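Local coordinates for protein sucrose 6(F)-phosphate phosphorylase (PDB 6S9V) that is named a sucrose 6(F)-phosphate phosphorylase and has the closed eight-stranded parallel barrel of the alpha-amylase family, followed by a C-terminal antiparallel sheet, at residues 286-296 / 456-466. Residues are numbered along the deposited sequence; the frame is centred on the assembly and turned at random.
With SO4 (sulfate ion), chain G.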
ATOM      1  N   LYS A 286       0.661  -8.990 -24.667  1.00 24.88           N
ATOM      2  CA  LYS A 286       0.089  -8.182 -25.739  1.00 26.20           C
ATOM      3  C   LYS A 286      -1.386  -8.508 -25.940  1.00 25.84           C
ATOM      4  O   LYS A 286      -1.863  -8.672 -27.067  1.00 24.82           O
ATOM      5  CB  LYS A 286       0.857  -8.372 -27.045  1.00 26.31           C
ATOM      6  CG  LYS A 286       2.313  -7.997 -26.965  1.00 25.44           C
ATOM      7  CD  LYS A 286       2.973  -8.123 -28.326  1.00 27.73           C
ATOM      8  CE  LYS A 286       4.472  -7.872 -28.242  1.00 28.24           C
ATOM      9  NZ  LYS A 286       4.797  -6.477 -27.823  1.00 27.80           N
ATOM     10  N   SER A 287      -2.113  -8.607 -24.829  1.00 25.23           N
ATOM     11  CA  SER A 287      -3.534  -8.920 -24.871  1.00 24.33           C
ATOM     12  C   SER A 287      -4.265  -8.072 -23.846  1.00 22.90           C
ATOM     13  O   SER A 287      -3.859  -8.016 -22.681  1.00 22.71           O
ATOM     14  CB  SER A 287      -3.797 -10.400 -24.576  1.00 25.95           C
ATOM     15  OG  SER A 287      -5.185 -10.610 -24.356  1.00 28.91           O
ATOM     16  N   ASN A 288      -5.367  -7.462 -24.264  1.00 23.80           N
ATOM     17  CA  ASN A 288      -6.141  -6.605 -23.381  1.00 23.79           C
ATOM     18  C   ASN A 288      -7.237  -7.359 -22.635  1.00 23.78           C
ATOM     19  O   ASN A 288      -7.960  -6.740 -21.846  1.00 22.46           O
ATOM     20  CB  ASN A 288      -6.762  -5.445 -24.181  1.00 23.74           C
ATOM     21  CG  ASN A 288      -7.876  -5.895 -25.124  1.00 25.05           C
ATOM     22  OD1 ASN A 288      -8.374  -7.023 -25.040  1.00 26.39           O
ATOM     23  ND2 ASN A 288      -8.293  -4.997 -26.013  1.00 24.87           N
ATOM     24  N   GLU A 289      -7.354  -8.677 -22.831  1.00 24.61           N
ATOM     25  CA  GLU A 289      -8.577  -9.379 -22.441  1.00 26.30           C
ATOM     26  C   GLU A 289      -8.778  -9.363 -20.931  1.00 23.73           C
ATOM     27  O   GLU A 289      -9.883  -9.088 -20.443  1.00 23.21           O
ATOM     28  CB  GLU A 289      -8.542 -10.822 -22.956  1.00 31.55           C
ATOM     29  CG  GLU A 289      -8.692 -10.943 -24.462  1.00 36.01           C
ATOM     30  CD  GLU A 289      -9.156 -12.323 -24.923  1.00 39.21           C
ATOM     31  OE1 GLU A 289      -9.973 -12.961 -24.224  1.00 40.32           O
ATOM     32  OE2 GLU A 289      -8.698 -12.768 -25.996  1.00 41.44           O
ATOM     33  N   MET A 290      -7.728  -9.665 -20.173  1.00 24.39           N
ATOM     34  CA  MET A 290      -7.836  -9.639 -18.718  1.00 25.37           C
ATOM     35  C   MET A 290      -8.088  -8.225 -18.212  1.00 24.32           C
ATOM     36  O   MET A 290      -8.915  -8.015 -17.318  1.00 22.30           O
ATOM     37  CB  MET A 290      -6.563 -10.199 -18.096  1.00 25.42           C
ATOM     38  CG  MET A 290      -6.621 -10.370 -16.595  1.00 26.11           C
ATOM     39  SD  MET A 290      -5.057 -10.954 -15.917  1.00 27.57           S
ATOM     40  CE  MET A 290      -5.459 -11.013 -14.167  1.00 27.29           C
ATOM     41  N   LEU A 291      -7.375  -7.245 -18.767  1.00 23.90           N
ATOM     42  CA  LEU A 291      -7.559  -5.857 -18.357  1.00 23.17           C
ATOM     43  C   LEU A 291      -8.979  -5.390 -18.640  1.00 23.03           C
ATOM     44  O   LEU A 291      -9.622  -4.760 -17.792  1.00 24.12           O
ATOM     45  CB  LEU A 291      -6.549  -4.968 -19.079  1.00 24.36           C
ATOM     46  CG  LEU A 291      -6.705  -3.456 -18.886  1.00 23.32           C
ATOM     47  CD1 LEU A 291      -6.438  -3.067 -17.441  1.00 22.92           C
ATOM     48  CD2 LEU A 291      -5.766  -2.716 -19.842  1.00 22.99           C
ATOM     49  N   TYR A 292      -9.479  -5.673 -19.844  1.00 21.83           N
ATOM     50  CA  TYR A 292     -10.827  -5.244 -20.188  1.00 21.62           C
ATOM     51  C   TYR A 292     -11.858  -5.919 -19.297  1.00 22.66           C
ATOM     52  O   TYR A 292     -12.820  -5.278 -18.857  1.00 25.24           O
ATOM     53  CB  TYR A 292     -11.095  -5.513 -21.664  1.00 23.31           C
ATOM     54  CG  TYR A 292     -10.825  -4.289 -22.519  1.00 24.86           C
ATOM     55  CD1 TYR A 292      -9.649  -3.562 -22.366  1.00 25.96           C
ATOM     56  CD2 TYR A 292     -11.749  -3.854 -23.458  1.00 25.29           C
ATOM     57  CE1 TYR A 292      -9.391  -2.438 -23.133  1.00 25.56           C
ATOM     58  CE2 TYR A 292     -11.502  -2.735 -24.237  1.00 25.98           C
ATOM     59  CZ  TYR A 292     -10.323  -2.028 -24.063  1.00 27.54           C
ATOM     60  OH  TYR A 292     -10.075  -0.912 -24.825  1.00 30.75           O
ATOM     61  N   HIS A 293     -11.680  -7.212 -19.013  1.00 23.87           N
ATOM     62  CA  HIS A 293     -12.607  -7.882 -18.108  1.00 24.54           C
ATOM     63  C   HIS A 293     -12.587  -7.241 -16.728  1.00 21.71           C
ATOM     64  O   HIS A 293     -13.636  -7.095 -16.088  1.00 22.43           O
ATOM     65  CB  HIS A 293     -12.269  -9.368 -17.988  1.00 29.28           C
ATOM     66  CG  HIS A 293     -13.252 -10.136 -17.163  1.00 38.55           C
ATOM     67  ND1 HIS A 293     -14.557 -10.341 -17.559  1.00 42.03           N
ATOM     68  CD2 HIS A 293     -13.130 -10.731 -15.953  1.00 41.08           C
ATOM     69  CE1 HIS A 293     -15.192 -11.041 -16.637  1.00 42.89           C
ATOM     70  NE2 HIS A 293     -14.349 -11.289 -15.651  1.00 41.62           N
ATOM     71  N   TYR A 294     -11.403  -6.838 -16.258  1.00 20.96           N
ATOM     72  CA  TYR A 294     -11.286  -6.233 -14.934  1.00 22.72           C
ATOM     73  C   TYR A 294     -11.891  -4.830 -14.906  1.00 22.65           C
ATOM     74  O   TYR A 294     -12.617  -4.472 -13.968  1.00 23.00           O
ATOM     75  CB  TYR A 294      -9.814  -6.208 -14.501  1.00 23.05           C
ATOM     76  CG  TYR A 294      -9.605  -5.634 -13.118  1.00 23.40           C
ATOM     77  CD1 TYR A 294     -10.403  -6.048 -12.059  1.00 23.11           C
ATOM     78  CD2 TYR A 294      -8.613  -4.693 -12.866  1.00 23.40           C
ATOM     79  CE1 TYR A 294     -10.231  -5.537 -10.795  1.00 22.96           C
ATOM     80  CE2 TYR A 294      -8.427  -4.174 -11.590  1.00 21.73           C
ATOM     81  CZ  TYR A 294      -9.247  -4.603 -10.562  1.00 21.75           C
ATOM     82  OH  TYR A 294      -9.101  -4.106  -9.291  1.00 20.19           O
ATOM     83  N   LEU A 295     -11.590  -4.014 -15.922  1.00 20.99           N
ATOM     84  CA  LEU A 295     -12.097  -2.648 -15.953  1.00 20.72           C
ATOM     85  C   LEU A 295     -13.619  -2.609 -15.951  1.00 21.77           C
ATOM     86  O   LEU A 295     -14.209  -1.679 -15.389  1.00 22.82           O
ATOM     87  CB  LEU A 295     -11.557  -1.913 -17.175  1.00 22.64           C
ATOM     88  CG  LEU A 295     -10.066  -1.596 -17.158  1.00 24.50           C
ATOM     89  CD1 LEU A 295      -9.666  -0.902 -18.460  1.00 26.29           C
ATOM     90  CD2 LEU A 295      -9.706  -0.731 -15.971  1.00 24.50           C
ATOM     91  N   LYS A 296     -14.260  -3.608 -16.560  1.00 23.46           N
ATOM     92  CA  LYS A 296     -15.713  -3.683 -16.643  1.00 27.21           C
ATOM     93  C   LYS A 296     -16.352  -4.241 -15.378  1.00 28.25           C
ATOM     94  O   LYS A 296     -17.572  -4.150 -15.232  1.00 26.82           O
ATOM     95  CB  LYS A 296     -16.119  -4.560 -17.837  1.00 28.36           C
ATOM     96  CG  LYS A 296     -15.733  -3.995 -19.203  1.00 31.23           C
ATOM     97  CD  LYS A 296     -16.058  -4.972 -20.345  1.00 36.02           C
ATOM     98  CE  LYS A 296     -15.640  -4.409 -21.706  1.00 39.27           C
ATOM     99  NZ  LYS A 296     -15.953  -5.341 -22.836  1.00 39.88           N
ATOM    100  N   ILE A 456     -14.909   2.636 -21.847  1.00 26.99           N
ATOM    101  CA  ILE A 456     -14.046   1.588 -22.386  1.00 27.74           C
ATOM    102  C   ILE A 456     -14.453   1.369 -23.840  1.00 27.57           C
ATOM    103  O   ILE A 456     -15.609   1.039 -24.126  1.00 28.76           O
ATOM    104  CB  ILE A 456     -14.172   0.283 -21.583  1.00 29.91           C
ATOM    105  CG1 ILE A 456     -13.799   0.490 -20.110  1.00 28.61           C
ATOM    106  CG2 ILE A 456     -13.292  -0.812 -22.199  1.00 31.45           C
ATOM    107  CD1 ILE A 456     -14.185  -0.673 -19.222  1.00 29.75           C
ATOM    108  N   GLU A 457     -13.519   1.577 -24.760  1.00 26.89           N
ATOM    109  CA  GLU A 457     -13.833   1.611 -26.181  1.00 27.80           C
ATOM    110  C   GLU A 457     -13.476   0.274 -26.810  1.00 28.23           C
ATOM    111  O   GLU A 457     -12.487  -0.361 -26.430  1.00 26.97           O
ATOM    112  CB  GLU A 457     -13.071   2.723 -26.913  1.00 28.82           C
ATOM    113  CG  GLU A 457     -13.260   4.123 -26.347  1.00 33.44           C
ATOM    114  CD  GLU A 457     -14.591   4.750 -26.725  1.00 41.52           C
ATOM    115  OE1 GLU A 457     -15.496   4.029 -27.206  1.00 45.30           O
ATOM    116  OE2 GLU A 457     -14.726   5.980 -26.540  1.00 42.74           O
ATOM    117  N   ASP A 458     -14.299  -0.147 -27.763  1.00 29.32           N
ATOM    118  CA  ASP A 458     -14.029  -1.359 -28.515  1.00 31.76           C
ATOM    119  C   ASP A 458     -12.726  -1.206 -29.282  1.00 31.34           C
ATOM    120  O   ASP A 458     -12.381  -0.118 -29.751  1.00 31.54           O
ATOM    121  CB  ASP A 458     -15.163  -1.640 -29.496  1.00 36.36           C
ATOM    122  CG  ASP A 458     -14.969  -2.944 -30.242  1.00 43.39           C
ATOM    123  OD1 ASP A 458     -14.281  -3.838 -29.706  1.00 46.74           O
ATOM    124  OD2 ASP A 458     -15.460  -3.053 -31.383  1.00 46.32           O
ATOM    125  N   CYS A 459     -11.997  -2.313 -29.408  1.00 30.75           N
ATOM    126  CA  CYS A 459     -10.724  -2.307 -30.114  1.00 31.99           C
ATOM    127  C   CYS A 459     -10.264  -3.749 -30.263  1.00 31.63           C
ATOM    128  O   CYS A 459     -10.872  -4.671 -29.716  1.00 31.08           O
ATOM    129  CB  CYS A 459      -9.676  -1.478 -29.368  1.00 31.59           C
ATOM    130  SG  CYS A 459      -9.323  -2.085 -27.706  1.00 29.73           S
ATOM    131  N   ARG A 460      -9.179  -3.931 -31.020  1.00 31.00           N
ATOM    132  CA  ARG A 460      -8.574  -5.241 -31.215  1.00 30.99           C
ATOM    133  C   ARG A 460      -7.928  -5.726 -29.920  1.00 28.36           C
ATOM    134  O   ARG A 460      -7.608  -4.948 -29.023  1.00 26.73           O
ATOM    135  CB  ARG A 460      -7.542  -5.193 -32.348  1.00 33.49           C
ATOM    136  CG  ARG A 460      -8.124  -4.787 -33.702  1.00 37.86           C
ATOM    137  CD  ARG A 460      -8.905  -5.935 -34.349  1.00 41.09           C
ATOM    138  NE  ARG A 460      -7.998  -6.973 -34.836  1.00 42.87           N
ATOM    139  CZ  ARG A 460      -8.365  -8.198 -35.195  1.00 45.52           C
ATOM    140  NH1 ARG A 460      -9.634  -8.572 -35.114  1.00 46.59           N
ATOM    141  NH2 ARG A 460      -7.453  -9.058 -35.627  1.00 46.22           N
ATOM    142  N   LYS A 461      -7.744  -7.047 -29.837  1.00 29.18           N
ATOM    143  CA  LYS A 461      -7.171  -7.648 -28.641  1.00 30.59           C
ATOM    144  C   LYS A 461      -5.794  -7.090 -28.321  1.00 27.59           C
ATOM    145  O   LYS A 461      -5.435  -6.969 -27.145  1.00 26.65           O
ATOM    146  CB  LYS A 461      -7.064  -9.165 -28.824  1.00 38.73           C
ATOM    147  CG  LYS A 461      -6.685  -9.922 -27.562  1.00 48.33           C
ATOM    148  CD  LYS A 461      -6.559 -11.429 -27.811  1.00 58.73           C
ATOM    149  CE  LYS A 461      -5.359 -11.758 -28.705  1.00 65.87           C
ATOM    150  NZ  LYS A 461      -4.056 -11.287 -28.140  1.00 68.27           N
ATOM    151  N   ASP A 462      -5.015  -6.734 -29.342  1.00 27.53           N
ATOM    152  CA  ASP A 462      -3.684  -6.174 -29.136  1.00 27.16           C
ATOM    153  C   ASP A 462      -3.688  -4.653 -29.111  1.00 26.75           C
ATOM    154  O   ASP A 462      -2.664  -4.026 -29.404  1.00 26.01           O
ATOM    155  CB  ASP A 462      -2.718  -6.707 -30.200  1.00 30.94           C
ATOM    156  CG  ASP A 462      -3.155  -6.385 -31.621  1.00 34.47           C
ATOM    157  OD1 ASP A 462      -4.148  -5.648 -31.811  1.00 34.52           O
ATOM    158  OD2 ASP A 462      -2.494  -6.888 -32.561  1.00 35.91           O
ATOM    159  N   GLU A 463      -4.806  -4.045 -28.721  1.00 27.56           N
ATOM    160  CA  GLU A 463      -4.900  -2.602 -28.569  1.00 25.87           C
ATOM    161  C   GLU A 463      -5.553  -2.295 -27.228  1.00 24.73           C
ATOM    162  O   GLU A 463      -6.156  -3.165 -26.596  1.00 25.26           O
ATOM    163  CB  GLU A 463      -5.716  -1.965 -29.701  1.00 26.44           C
ATOM    164  CG  GLU A 463      -5.185  -2.204 -31.096  1.00 30.14           C
ATOM    165  CD  GLU A 463      -6.145  -1.725 -32.172  1.00 33.81           C
ATOM    166  OE1 GLU A 463      -7.354  -1.578 -31.880  1.00 34.03           O
ATOM    167  OE2 GLU A 463      -5.700  -1.498 -33.314  1.00 34.64           O
ATOM    168  N   ILE A 464      -5.413  -1.045 -26.794  1.00 23.59           N
ATOM    169  CA  ILE A 464      -6.124  -0.515 -25.635  1.00 23.74           C
ATOM    170  C   ILE A 464      -6.690   0.840 -26.030  1.00 24.05           C
ATOM    171  O   ILE A 464      -5.956   1.703 -26.521  1.00 23.26           O
ATOM    172  CB  ILE A 464      -5.200  -0.385 -24.408  1.00 23.73           C
ATOM    173  CG1 ILE A 464      -4.775  -1.773 -23.921  1.00 25.25           C
ATOM    174  CG2 ILE A 464      -5.889   0.397 -23.295  1.00 22.95           C
ATOM    175  CD1 ILE A 464      -3.600  -1.764 -22.967  1.00 26.41           C
ATOM    176  N   ARG A 465      -7.993   1.033 -25.813  1.00 23.97           N
ATOM    177  CA  ARG A 465      -8.640   2.303 -26.141  1.00 23.92           C
ATOM    178  C   ARG A 465      -9.563   2.680 -24.996  1.00 24.16           C
ATOM    179  O   ARG A 465     -10.591   2.028 -24.790  1.00 23.06           O
ATOM    180  CB  ARG A 465      -9.411   2.218 -27.458  1.00 24.64           C
ATOM    181  CG  ARG A 465      -8.524   2.025 -28.674  1.00 29.07           C
ATOM    182  CD  ARG A 465      -9.288   2.256 -29.987  1.00 32.76           C
ATOM    183  NE  ARG A 465      -9.402   3.673 -30.324  1.00 33.61           N
ATOM    184  CZ  ARG A 465      -9.850   4.137 -31.490  1.00 36.81           C
ATOM    185  NH1 ARG A 465     -10.232   3.296 -32.443  1.00 34.32           N
ATOM    186  NH2 ARG A 465      -9.920   5.444 -31.706  1.00 41.32           N
ATOM    187  N   LEU A 466      -9.190   3.722 -24.257  1.00 23.82           N
ATOM    188  CA  LEU A 466      -9.943   4.211 -23.109  1.00 23.73           C
ATOM    189  C   LEU A 466     -10.134   5.717 -23.227  1.00 24.34           C
ATOM    190  O   LEU A 466      -9.207   6.438 -23.607  1.00 25.24           O
ATOM    191  CB  LEU A 466      -9.221   3.872 -21.807  1.00 23.50           C
ATOM    192  CG  LEU A 466      -8.873   2.394 -21.600  1.00 24.33           C
ATOM    193  CD1 LEU A 466      -7.992   2.234 -20.362  1.00 25.45           C
ATOM    194  CD2 LEU A 466     -10.129   1.525 -21.493  1.00 23.39           C
TER
HETATM  195  S   SO4 G 605      -4.225  -6.878 -35.611  1.00 67.38           S
HETATM  196  O1  SO4 G 605      -4.816  -7.950 -34.816  1.00 67.45           O
HETATM  197  O2  SO4 G 605      -3.980  -7.346 -36.972  1.00 67.96           O
HETATM  198  O3  SO4 G 605      -5.146  -5.742 -35.635  1.00 65.91           O
HETATM  199  O4  SO4 G 605      -2.956  -6.463 -35.018  1.00 68.48           O
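Asn288 grips the turn 460-463 twice. Its backbone N donates to Lys461 O (2.9 Å), lying in the plane of that carbonyl, and its side-chain ND2 donates to Glu463 O (2.9 Å), tilted somewhat from both the carbonyl and its own amide plane. With CG lodged between the backbone N and the carbonyl carbon (chi1 70°), ND2 is placed over the centre of one face of the Tyr292 ring. That ring is the second polar point: the hydroxyl of Tyr292 accepts a nearly straight bond from Arg465 N (3.0 Å, 164° at the hydrogen). Tyr292 OH also lies 2.9 Å from Glu457 O, near the ring plane, and 3.0 Å from Arg465 O; its one proton could go to either.

On the opposite face of the Tyr292 ring, CG2 of Ile456 makes a CH-pi contact, 3.8 Å from the centroid and offset toward the rim, while Cys459 SG approaches the ring obliquely. The other branch of Ile456 ends in CD1, which packs on Leu295 CB (3.6 Å) and on CG of Lys296; Leu295 and Leu466 meet tip to tip, and Leu291 crosses Ile464 at about a right angle. At the helix start, Ser287 OG caps Glu289 N. Lys461, bent at its last two torsions, sets CG against Ser287 OG and CD against Glu289 OE2; NZ and OE2 are not in contact. Arg460 NE and NH2 hydrogen-bond a sulfate ion, probably from the crystallisation liquor, which Lys482 NZ also holds.

The axes of helix 289-295 and strand 463-466 run nearly parallel, at 23°, and come within 10.0 Å; the short helix, which follows helix 275-285, packs against the C-terminal antiparallel sheet. Ile381 of helix 372-384 and Thr282 of helix 275-285 both touch Leu291 and Ile464, and strand 473-480 pairs with strand 463-470.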